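Local coordinates for homoserine kinase (Listeria monocytogenes, PDB 3HUL) that probably catalyses the ATP-dependent phosphorylation of L-homoserine to O-phospho-L-homoserine, a late step in threonine biosynthesis, at the interface of chains A and B and the interface of chains A and C. Numbering follows the deposited sequence. Chains: chain A/B/C, Homoserine kinase.

Contacts 2 and 3 belong to the same two-fold A-C interface, their C-alpha centres about 20 Å apart. They share the helix that starts at residue 181 and strand 135-141 with roles exchanged: chain A gives the helix in contact 2 and the strand in contact 3. Contact 2 adds strand 144-150 and the partner helix. Contact 1, in which the loop after the same chain A helix reaches chain B, has its C-alpha centre about 13 Å from that of contact 2 and 29 Å from that of contact 3. The A-C pair may be a dimer within the four-chain assembly, though symmetry alone does not show it.

Contact 1: the interface of chains A and B. Residues chain A 198, 200-202; chain B 153-154, 201.
A:Arg200 and A:Asn201 of this GHMP-family kinase lie in the loop that follows helix 181-198, and they press against B:Pro153 and B:Asp154, also in a loop, and against B:Asn201, the chain B copy of A:Asn201, in a pairing that may or may not be biological. Among the polar links, the backbone N-H of B:Asp154 is given to the carbonyl O of A:Arg200 at 3.0 Å, nearly straight (175° at H) and in the carbonyl plane. A water makes a second, separate bridge: it sits 3.0 Å from O of A:Asn201 and 2.7 Å from the carboxylate OD2 of B:Asp154, joining a main chain to a side chain.

One polar approach is doubtful. As built, A:Asn201 turns its amide oxygen OD1 to 3.0 Å from O of B:Asp154, although both can only accept; an amide turned over would put ND2 there and could make a hydrogen bond. With chi1 at -153°, the side chain lies beside its own carbonyl carbon and reaches toward B:Asp154.

Apolar contact centres on CB of A:Asn201, 3.9 Å from CB of B:Pro153. The two asparagine side chains run antiparallel alongside one another, their amides nearly parallel (11°), and ND2 of B:Asn201 comes 3.7 Å from CB of A:Asn201. Like charges also approach, A:Asp202 OD1 lying 4.3 Å from B:Asp154 OD2, which may weaken the contact.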
ATOM      1  N   ILE A 198       8.200   5.862  -3.883  1.00 18.97           N
ATOM      2  CA  ILE A 198       8.480   5.431  -2.536  1.00 19.60           C
ATOM      3  C   ILE A 198       7.568   4.288  -2.223  1.00 20.82           C
ATOM      4  O   ILE A 198       7.997   3.297  -1.605  1.00 20.01           O
ATOM      5  CB  ILE A 198       8.352   6.570  -1.461  1.00 20.16           C
ATOM      6  CG1 ILE A 198       9.485   7.589  -1.638  1.00 20.86           C
ATOM      7  CG2 ILE A 198       8.473   5.949  -0.043  1.00 19.96           C
ATOM      8  CD1 ILE A 198       9.273   8.954  -0.989  1.00 22.03           C
ATOM      9  N   ARG A 200       6.357   2.076  -4.264  1.00 22.80           N
ATOM     10  CA  ARG A 200       6.780   0.832  -4.919  1.00 23.04           C
ATOM     11  C   ARG A 200       8.056   0.275  -4.272  1.00 23.03           C
ATOM     12  O   ARG A 200       8.628  -0.691  -4.770  1.00 22.32           O
ATOM     13  CB  ARG A 200       7.092   1.062  -6.417  1.00 23.25           C
ATOM     14  CG  ARG A 200       5.925   1.454  -7.313  1.00 22.79           C
ATOM     15  CD  ARG A 200       5.008   0.292  -7.696  1.00 23.40           C
ATOM     16  NE  ARG A 200       5.699  -0.894  -8.190  1.00 21.17           N
ATOM     17  CZ  ARG A 200       5.708  -1.317  -9.447  1.00 22.11           C
ATOM     18  NH1 ARG A 200       5.042  -0.637 -10.405  1.00 20.78           N
ATOM     19  NH2 ARG A 200       6.390  -2.437  -9.747  1.00 20.22           N
ATOM     20  N   ASN A 201       8.532   0.933  -3.213  1.00 23.17           N
ATOM     21  CA  ASN A 201       9.869   0.659  -2.627  1.00 23.27           C
ATOM     22  C   ASN A 201      11.011   0.974  -3.626  1.00 22.94           C
ATOM     23  O   ASN A 201      12.099   0.402  -3.515  1.00 22.46           O
ATOM     24  CB  ASN A 201       9.969  -0.791  -2.147  1.00 22.82           C
ATOM     25  CG  ASN A 201      10.987  -0.994  -0.988  1.00 26.20           C
ATOM     26  OD1 ASN A 201      11.726  -2.000  -0.938  1.00 26.31           O
ATOM     27  ND2 ASN A 201      11.009  -0.069  -0.066  1.00 27.06           N
ATOM     28  N   ASP A 202      10.761   1.853  -4.599  1.00 21.85           N
ATOM     29  CA  ASP A 202      11.794   2.212  -5.612  1.00 22.50           C
ATOM     30  C   ASP A 202      12.545   3.457  -5.158  1.00 21.58           C
ATOM     31  O   ASP A 202      12.300   4.558  -5.654  1.00 20.70           O
ATOM     32  CB  ASP A 202      11.173   2.448  -6.995  1.00 22.55           C
ATOM     33  CG  ASP A 202      12.233   2.570  -8.120  1.00 25.91           C
ATOM     34  OD1 ASP A 202      13.445   2.785  -7.858  1.00 26.22           O
ATOM     35  OD2 ASP A 202      11.844   2.444  -9.293  1.00 29.73           O
TER
ATOM     36  N   PRO B 153       7.326  -5.322  -3.900  1.00 18.25           N
ATOM     37  CA  PRO B 153       8.289  -4.278  -3.630  1.00 19.29           C
ATOM     38  C   PRO B 153       9.576  -4.462  -4.449  1.00 19.92           C
ATOM     39  O   PRO B 153      10.063  -5.579  -4.635  1.00 19.32           O
ATOM     40  CB  PRO B 153       8.605  -4.465  -2.138  1.00 17.89           C
ATOM     41  CG  PRO B 153       7.290  -5.007  -1.559  1.00 20.05           C
ATOM     42  CD  PRO B 153       6.856  -5.983  -2.667  1.00 18.90           C
ATOM     43  N   ASP B 154      10.098  -3.348  -4.922  1.00 21.55           N
ATOM     44  CA  ASP B 154      11.414  -3.308  -5.521  1.00 22.98           C
ATOM     45  C   ASP B 154      12.453  -3.939  -4.594  1.00 23.92           C
ATOM     46  O   ASP B 154      12.535  -3.596  -3.405  1.00 24.16           O
ATOM     47  CB  ASP B 154      11.781  -1.871  -5.794  1.00 23.99           C
ATOM     48  CG  ASP B 154      12.894  -1.759  -6.790  1.00 26.67           C
ATOM     49  OD1 ASP B 154      12.709  -2.241  -7.909  1.00 33.25           O
ATOM     50  OD2 ASP B 154      13.956  -1.238  -6.450  1.00 32.71           O
ATOM     51  N   ASN B 201       5.557  -2.806   2.127  1.00 27.40           N
ATOM     52  CA  ASN B 201       6.948  -2.564   1.686  1.00 28.17           C
ATOM     53  C   ASN B 201       7.898  -2.779   2.869  1.00 28.10           C
ATOM     54  O   ASN B 201       8.921  -2.106   2.991  1.00 28.26           O
ATOM     55  CB  ASN B 201       7.149  -1.149   1.117  1.00 27.28           C
ATOM     56  CG  ASN B 201       6.409  -0.919  -0.198  1.00 31.15           C
ATOM     57  OD1 ASN B 201       5.740   0.111  -0.373  1.00 34.67           O
ATOM     58  ND2 ASN B 201       6.537  -1.857  -1.140  1.00 31.48           N
TER
HETATM   59  O   HOH W   1      14.982  -0.408  -4.077  1.00 39.74           O

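Contact 2: the interface of chains A and C. Residues chain A 192-193, 195-196; chain C 20, 137-138, 148, 195.
With chi1 at -64°, CG of A:Asn192 stands opposite its own carbonyl carbon and the carboxamide swings off helix 181-198 toward C:Ser20, whose OG lies on the far side from its backbone N (chi1 175°). ND2 then donates to OG at 3.2 Å, straight at the hydrogen and in the plane of the amide. The same hydroxyl donates to O of C:Gly138 at 2.7 Å, so the serine relays a bond from the helix to strand 135-141 of chain C, and its rotation is fixed from both ends.

The face of this amide is covered by C:Ile195 of helix 181-199, which lies roughly perpendicular to the asparagine and sets its CD1 methyl over CG at 3.3 Å. One turn further on, A:Ala196 points its CB at the groove between C:Val137 and C:Val148, 3.9 Å from the CB of each. A:Val193 divides its branches: CG2 reaches the backbone of C:Gly138, 3.6 Å from its C atom, while CG1 meets CG2 of C:Val148. A:Ile195 and C:Ile195, equivalent residues near the two-fold axis, touch through their CG2 methyls at 4.1 Å. Packing helix against strands and helix against helix, the patch helps hold together what may be a dimer of this kinase.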
ATOM      1  N   ASN A 192       5.014  14.227  -7.114  1.00 18.99           N
ATOM      2  CA  ASN A 192       4.043  13.137  -7.357  1.00 18.18           C
ATOM      3  C   ASN A 192       4.766  11.821  -7.641  1.00 17.43           C
ATOM      4  O   ASN A 192       4.469  10.803  -7.032  1.00 16.75           O
ATOM      5  CB  ASN A 192       3.151  13.437  -8.553  1.00 17.55           C
ATOM      6  CG  ASN A 192       2.266  14.631  -8.358  1.00 19.66           C
ATOM      7  OD1 ASN A 192       2.144  15.174  -7.257  1.00 23.34           O
ATOM      8  ND2 ASN A 192       1.587  15.031  -9.440  1.00 19.49           N
ATOM      9  N   VAL A 193       5.721  11.858  -8.565  1.00 17.22           N
ATOM     10  CA  VAL A 193       6.500  10.677  -8.918  1.00 18.27           C
ATOM     11  C   VAL A 193       7.323  10.156  -7.725  1.00 18.22           C
ATOM     12  O   VAL A 193       7.348   8.950  -7.456  1.00 19.44           O
ATOM     13  CB  VAL A 193       7.390  10.933 -10.175  1.00 18.35           C
ATOM     14  CG1 VAL A 193       8.342   9.745 -10.415  1.00 17.23           C
ATOM     15  CG2 VAL A 193       6.506  11.126 -11.395  1.00 18.32           C
ATOM     16  N   ILE A 195       6.649  10.498  -4.531  1.00 17.34           N
ATOM     17  CA  ILE A 195       5.710   9.824  -3.630  1.00 17.16           C
ATOM     18  C   ILE A 195       5.291   8.442  -4.184  1.00 17.27           C
ATOM     19  O   ILE A 195       5.352   7.436  -3.493  1.00 17.23           O
ATOM     20  CB  ILE A 195       4.444  10.700  -3.360  1.00 17.41           C
ATOM     21  CG1 ILE A 195       4.800  11.961  -2.561  1.00 17.27           C
ATOM     22  CG2 ILE A 195       3.381   9.909  -2.664  1.00 16.37           C
ATOM     23  CD1 ILE A 195       3.802  13.129  -2.776  1.00 13.60           C
ATOM     24  N   ALA A 196       4.886   8.391  -5.444  1.00 17.53           N
ATOM     25  CA  ALA A 196       4.498   7.117  -6.043  1.00 17.74           C
ATOM     26  C   ALA A 196       5.645   6.077  -6.018  1.00 17.92           C
ATOM     27  O   ALA A 196       5.413   4.887  -5.804  1.00 18.07           O
ATOM     28  CB  ALA A 196       4.023   7.335  -7.458  1.00 17.39           C
TER
ATOM     29  N   SER C  20       0.011  14.826 -14.988  1.00 37.18           N
ATOM     30  CA  SER C  20       0.838  13.857 -14.266  1.00 35.29           C
ATOM     31  C   SER C  20       0.155  12.495 -14.094  1.00 34.17           C
ATOM     32  O   SER C  20       0.760  11.474 -14.383  1.00 34.03           O
ATOM     33  CB  SER C  20       1.293  14.429 -12.911  1.00 35.08           C
ATOM     34  OG  SER C  20       1.995  13.460 -12.144  1.00 33.67           O
ATOM     35  N   VAL C 137       1.459   7.487 -12.588  1.00 20.38           N
ATOM     36  CA  VAL C 137       1.875   8.801 -12.103  1.00 21.40           C
ATOM     37  C   VAL C 137       3.146   9.209 -12.875  1.00 23.28           C
ATOM     38  O   VAL C 137       4.182   8.550 -12.770  1.00 23.52           O
ATOM     39  CB  VAL C 137       2.108   8.792 -10.556  1.00 20.46           C
ATOM     40  CG1 VAL C 137       2.621  10.134 -10.045  1.00 19.58           C
ATOM     41  CG2 VAL C 137       0.830   8.436  -9.834  1.00 19.57           C
ATOM     42  N   GLY C 138       3.066  10.295 -13.634  1.00 25.24           N
ATOM     43  CA  GLY C 138       4.176  10.683 -14.506  1.00 27.49           C
ATOM     44  C   GLY C 138       4.734  12.083 -14.344  1.00 29.32           C
ATOM     45  O   GLY C 138       4.164  12.921 -13.647  1.00 29.04           O
ATOM     46  N   VAL C 148       5.540   6.032 -12.676  1.00 28.25           N
ATOM     47  CA  VAL C 148       5.355   4.883 -11.844  1.00 25.90           C
ATOM     48  C   VAL C 148       3.929   4.409 -12.057  1.00 24.84           C
ATOM     49  O   VAL C 148       2.993   5.216 -12.108  1.00 24.18           O
ATOM     50  CB  VAL C 148       5.589   5.233 -10.342  1.00 25.72           C
ATOM     51  CG1 VAL C 148       5.512   3.991  -9.493  1.00 23.30           C
ATOM     52  CG2 VAL C 148       6.949   5.918 -10.173  1.00 25.80           C
ATOM     53  N   ILE C 195      -2.476  11.745  -4.163  1.00 18.30           N
ATOM     54  CA  ILE C 195      -1.751  10.550  -4.526  1.00 18.49           C
ATOM     55  C   ILE C 195      -1.493   9.684  -3.304  1.00 18.87           C
ATOM     56  O   ILE C 195      -1.712   8.492  -3.350  1.00 19.75           O
ATOM     57  CB  ILE C 195      -0.490  10.917  -5.284  1.00 18.18           C
ATOM     58  CG1 ILE C 195      -0.906  11.487  -6.651  1.00 19.75           C
ATOM     59  CG2 ILE C 195       0.430   9.721  -5.445  1.00 16.62           C
ATOM     60  CD1 ILE C 195       0.180  12.276  -7.340  1.00 17.25           C
TER

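Contact 3: the interface of chains A and C. Residues chain A 140-142; chain C 186.
The end of strand 135-141, where chain A begins the turn to strand 144-150, receives helix 181-199 of chain C through the side chain of C:Gln186. This is a beta-hairpin meeting a helix across the two-fold A-C interface, which may be that of a biological dimer. The glutamine is stretched out past CG (chi2 -175°), which carries its amide along to the backbone of A:Lys140, A:Leu141 and A:Asp142. Its aliphatic part packs on the leucine, CG of C:Gln186 lying 4.0 Å from CD2 of A:Leu141. The leucine side chain passes the glutamine at a slant, and the same CD2 methyl also approaches O of C:Gln186. Separately, that CG comes 3.6 Å from the carbonyl O of A:Lys140.

Further out, the glutamine amide stands against the hairpin backbone. OE1 of C:Gln186 is 3.8 Å from CA of A:Leu141 and 3.5 Å from O of A:Lys140. The A:Asp142 side chain is set nearly perpendicular to that of C:Gln186, its carboxylate plane turned 70° from the amide, with OD1 of A:Asp142 4.0 Å from OE1 of C:Gln186. The backbone N of A:Asp142 lies nearer to that OE1 of C:Gln186, at 3.6 Å.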
ATOM      1  N   LYS A 140      -1.534  22.340   3.501  1.00 32.67           N
ATOM      2  CA  LYS A 140      -2.138  23.363   4.340  1.00 36.20           C
ATOM      3  C   LYS A 140      -2.775  24.332   3.370  1.00 37.73           C
ATOM      4  O   LYS A 140      -2.075  24.948   2.570  1.00 38.01           O
ATOM      5  CB  LYS A 140      -1.079  24.044   5.217  1.00 36.44           C
ATOM      6  CG  LYS A 140      -1.692  24.987   6.250  1.00 38.31           C
ATOM      7  CD  LYS A 140      -0.739  25.297   7.370  1.00 40.28           C
ATOM      8  CE  LYS A 140      -1.404  26.257   8.340  1.00 42.27           C
ATOM      9  NZ  LYS A 140      -1.515  27.598   7.724  1.00 42.62           N
ATOM     10  N   LEU A 141      -4.106  24.402   3.406  1.00 40.06           N
ATOM     11  CA  LEU A 141      -4.901  25.073   2.372  1.00 42.13           C
ATOM     12  C   LEU A 141      -5.807  26.027   3.093  1.00 44.02           C
ATOM     13  O   LEU A 141      -6.801  25.606   3.731  1.00 44.96           O
ATOM     14  CB  LEU A 141      -5.777  24.079   1.604  1.00 41.64           C
ATOM     15  CG  LEU A 141      -5.126  22.801   1.078  1.00 41.85           C
ATOM     16  CD1 LEU A 141      -6.185  21.890   0.436  1.00 42.49           C
ATOM     17  CD2 LEU A 141      -4.015  23.128   0.103  1.00 38.76           C
ATOM     18  N   ASP A 142      -5.481  27.308   2.976  1.00 45.69           N
ATOM     19  CA  ASP A 142      -5.963  28.283   3.930  1.00 47.27           C
ATOM     20  C   ASP A 142      -7.351  27.976   4.475  1.00 47.21           C
ATOM     21  O   ASP A 142      -8.347  27.790   3.744  1.00 47.54           O
ATOM     22  CB  ASP A 142      -5.648  29.729   3.507  1.00 48.14           C
ATOM     23  CG  ASP A 142      -4.178  30.105   3.819  1.00 49.97           C
ATOM     24  OD1 ASP A 142      -3.409  29.206   4.261  1.00 50.82           O
ATOM     25  OD2 ASP A 142      -3.791  31.285   3.639  1.00 52.20           O
TER
ATOM     26  N   GLN C 186       0.547  25.176  -3.163  1.00 32.02           N
ATOM     27  CA  GLN C 186      -0.654  24.604  -2.609  1.00 32.15           C
ATOM     28  C   GLN C 186      -1.249  23.594  -3.562  1.00 31.49           C
ATOM     29  O   GLN C 186      -1.783  22.571  -3.117  1.00 31.24           O
ATOM     30  CB  GLN C 186      -1.681  25.684  -2.274  1.00 32.48           C
ATOM     31  CG  GLN C 186      -1.633  26.147  -0.832  1.00 35.67           C
ATOM     32  CD  GLN C 186      -2.745  27.143  -0.485  1.00 40.80           C
ATOM     33  OE1 GLN C 186      -2.748  27.724   0.609  1.00 44.05           O
ATOM     34  NE2 GLN C 186      -3.692  27.336  -1.403  1.00 39.99           N
TER